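Local coordinates for protein particle-associated glycoside hydrolase (Acinetobacter phage Fri1, PDB 6C72) that probably degrades the capsular polysaccharide of Acinetobacter baumannii as a tailspike depolymerase, clearing the phage's way to the host cell, at residues Glu146-Phe151 with Gly200-Lys205. Numbering follows the deposited sequence.
Sequences EVRGTF and GVSNLK
V147 and V201 pair in parallel register as neighbouring rungs of a parallel beta-helix, probably right-handed as in other phage tailspikes. Three backbone hydrogen bonds join the two segments: V147 N to G200 O, S202 N to V147 O, and, just past the strand, G149 N to S202 O, the last at 3.0 Å with an N-H...O angle of 167°. CA-H...O contacts accompany them, such as V201 CA to V147 O at 3.1 Å.

On the E146 and S202 face, S202 OG donates to E146 OE2 at 2.6 Å. The extended E146 side chain carries its carboxylate over to the next rung. R148 CG packs against S202 OG at 3.4 Å, while its guanidinium bonds Q129 through NE. V147 and V201 turn inward with W181 and Y190, and L204 CD2 lies 4.2 Å from V147 CG1.

N203 takes a left-handed backbone conformation (phi 58°) where the chain turns the corner, and its CB sits over one face of the F151 ring, 4.2 Å from the centroid. The amide follows across CE2 and CZ, its plane turned 39° from the ring. One water links G149 O to N203 ND2. A second bonds N203 O and, weakly, T150 O. K88 of the second subunit packs on R148 and N203.

The short S202-E146 bond thus adds a side-chain link to the backbone ladder, whereas CH-pi packing and water bridges join the segments where strand pairing stops.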
loop_
_atom_site.group_PDB
_atom_site.type_symbol
_atom_site.label_atom_id
_atom_site.label_comp_id
_atom_site.label_asym_id
_atom_site.label_seq_id
_atom_site.Cartn_x
_atom_site.Cartn_y
_atom_site.Cartn_z
ATOM N N GLU A 146 -13.852 25.392 5.024
ATOM C CA GLU A 146 -12.780 25.038 5.942
ATOM C C GLU A 146 -12.552 26.189 6.917
ATOM O O GLU A 146 -12.466 27.349 6.503
ATOM C CB GLU A 146 -11.486 24.736 5.176
ATOM C CG GLU A 146 -10.244 24.585 6.057
ATOM C CD GLU A 146 -8.957 24.497 5.249
ATOM O OE1 GLU A 146 -9.020 24.400 4.000
ATOM O OE2 GLU A 146 -7.870 24.537 5.861
ATOM N N VAL A 147 -12.440 25.866 8.202
ATOM C CA VAL A 147 -12.098 26.833 9.240
ATOM C C VAL A 147 -10.595 26.747 9.453
ATOM O O VAL A 147 -10.057 25.652 9.654
ATOM C CB VAL A 147 -12.868 26.562 10.542
ATOM C CG1 VAL A 147 -12.384 27.471 11.651
ATOM C CG2 VAL A 147 -14.365 26.746 10.328
ATOM N N ARG A 148 -9.906 27.883 9.345
ATOM C CA ARG A 148 -8.451 27.913 9.379
ATOM C C ARG A 148 -7.971 28.949 10.387
ATOM O O ARG A 148 -8.413 30.099 10.359
ATOM C CB ARG A 148 -7.879 28.213 7.983
ATOM C CG ARG A 148 -6.359 28.128 7.910
ATOM C CD ARG A 148 -5.848 28.323 6.482
ATOM N NE ARG A 148 -6.110 29.670 5.986
ATOM C CZ ARG A 148 -6.232 29.991 4.701
ATOM N NH1 ARG A 148 -6.123 29.056 3.766
ATOM N NH2 ARG A 148 -6.480 31.249 4.351
ATOM N N GLY A 149 -7.064 28.541 11.274
ATOM C CA GLY A 149 -6.466 29.446 12.230
ATOM C C GLY A 149 -5.185 30.077 11.712
ATOM O O GLY A 149 -4.811 29.946 10.545
ATOM N N THR A 150 -4.497 30.760 12.625
ATOM C CA THR A 150 -3.278 31.507 12.342
ATOM C C THR A 150 -2.180 31.000 13.265
ATOM O O THR A 150 -2.320 31.062 14.488
ATOM C CB THR A 150 -3.491 33.013 12.554
ATOM O OG1 THR A 150 -4.554 33.492 11.712
ATOM C CG2 THR A 150 -2.209 33.808 12.270
ATOM N N PHE A 151 -1.090 30.504 12.686
ATOM C CA PHE A 151 0.062 30.136 13.499
ATOM C C PHE A 151 0.599 31.366 14.238
ATOM O O PHE A 151 0.568 32.493 13.727
ATOM C CB PHE A 151 1.173 29.520 12.634
ATOM C CG PHE A 151 0.832 28.156 12.066
ATOM C CD1 PHE A 151 0.737 27.049 12.888
ATOM C CD2 PHE A 151 0.612 27.990 10.703
ATOM C CE1 PHE A 151 0.418 25.805 12.364
ATOM C CE2 PHE A 151 0.282 26.759 10.174
ATOM C CZ PHE A 151 0.191 25.658 11.000
ATOM N N GLY A 200 -13.588 21.159 6.432
ATOM C CA GLY A 200 -12.274 20.952 6.999
ATOM C C GLY A 200 -11.937 21.946 8.091
ATOM O O GLY A 200 -12.682 22.887 8.372
ATOM N N VAL A 201 -10.777 21.715 8.702
ATOM C CA VAL A 201 -10.210 22.587 9.720
ATOM C C VAL A 201 -8.700 22.456 9.635
ATOM O O VAL A 201 -8.179 21.387 9.313
ATOM C CB VAL A 201 -10.719 22.233 11.141
ATOM C CG1 VAL A 201 -10.332 20.804 11.515
ATOM C CG2 VAL A 201 -10.168 23.240 12.179
ATOM N N SER A 202 -7.996 23.556 9.906
ATOM C CA SER A 202 -6.539 23.493 9.864
ATOM C C SER A 202 -5.910 24.633 10.646
ATOM O O SER A 202 -6.548 25.653 10.944
ATOM C CB SER A 202 -6.006 23.497 8.430
ATOM O OG SER A 202 -6.156 24.753 7.836
ATOM N N ASN A 203 -4.636 24.421 10.989
ATOM C CA ASN A 203 -3.752 25.465 11.505
ATOM C C ASN A 203 -4.307 26.101 12.780
ATOM O O ASN A 203 -4.335 27.323 12.919
ATOM C CB ASN A 203 -3.480 26.542 10.441
ATOM C CG ASN A 203 -2.791 25.997 9.209
ATOM O OD1 ASN A 203 -2.558 24.803 9.101
ATOM N ND2 ASN A 203 -2.456 26.874 8.276
ATOM N N LEU A 204 -4.729 25.269 13.727
ATOM C CA LEU A 204 -5.204 25.797 14.999
ATOM C C LEU A 204 -5.129 24.712 16.060
ATOM O O LEU A 204 -4.907 23.538 15.761
ATOM C CB LEU A 204 -6.629 26.364 14.875
ATOM C CG LEU A 204 -7.758 25.517 14.280
ATOM C CD1 LEU A 204 -8.310 24.483 15.256
ATOM C CD2 LEU A 204 -8.874 26.444 13.782
ATOM N N LYS A 205 -5.330 25.127 17.307
ATOM C CA LYS A 205 -5.410 24.232 18.452
ATOM C C LYS A 205 -6.796 24.338 19.077
ATOM O O LYS A 205 -7.337 25.442 19.216
ATOM C CB LYS A 205 -4.346 24.567 19.502
ATOM C CG LYS A 205 -4.350 23.620 20.682
ATOM C CD LYS A 205 -3.031 23.652 21.420
ATOM C CE LYS A 205 -2.968 22.582 22.501
ATOM N NZ LYS A 205 -1.623 22.516 23.152
HETATM O O HOH W 1 -3.021 29.772 8.453
HETATM O O HOH W 2 -2.775 28.280 15.075
#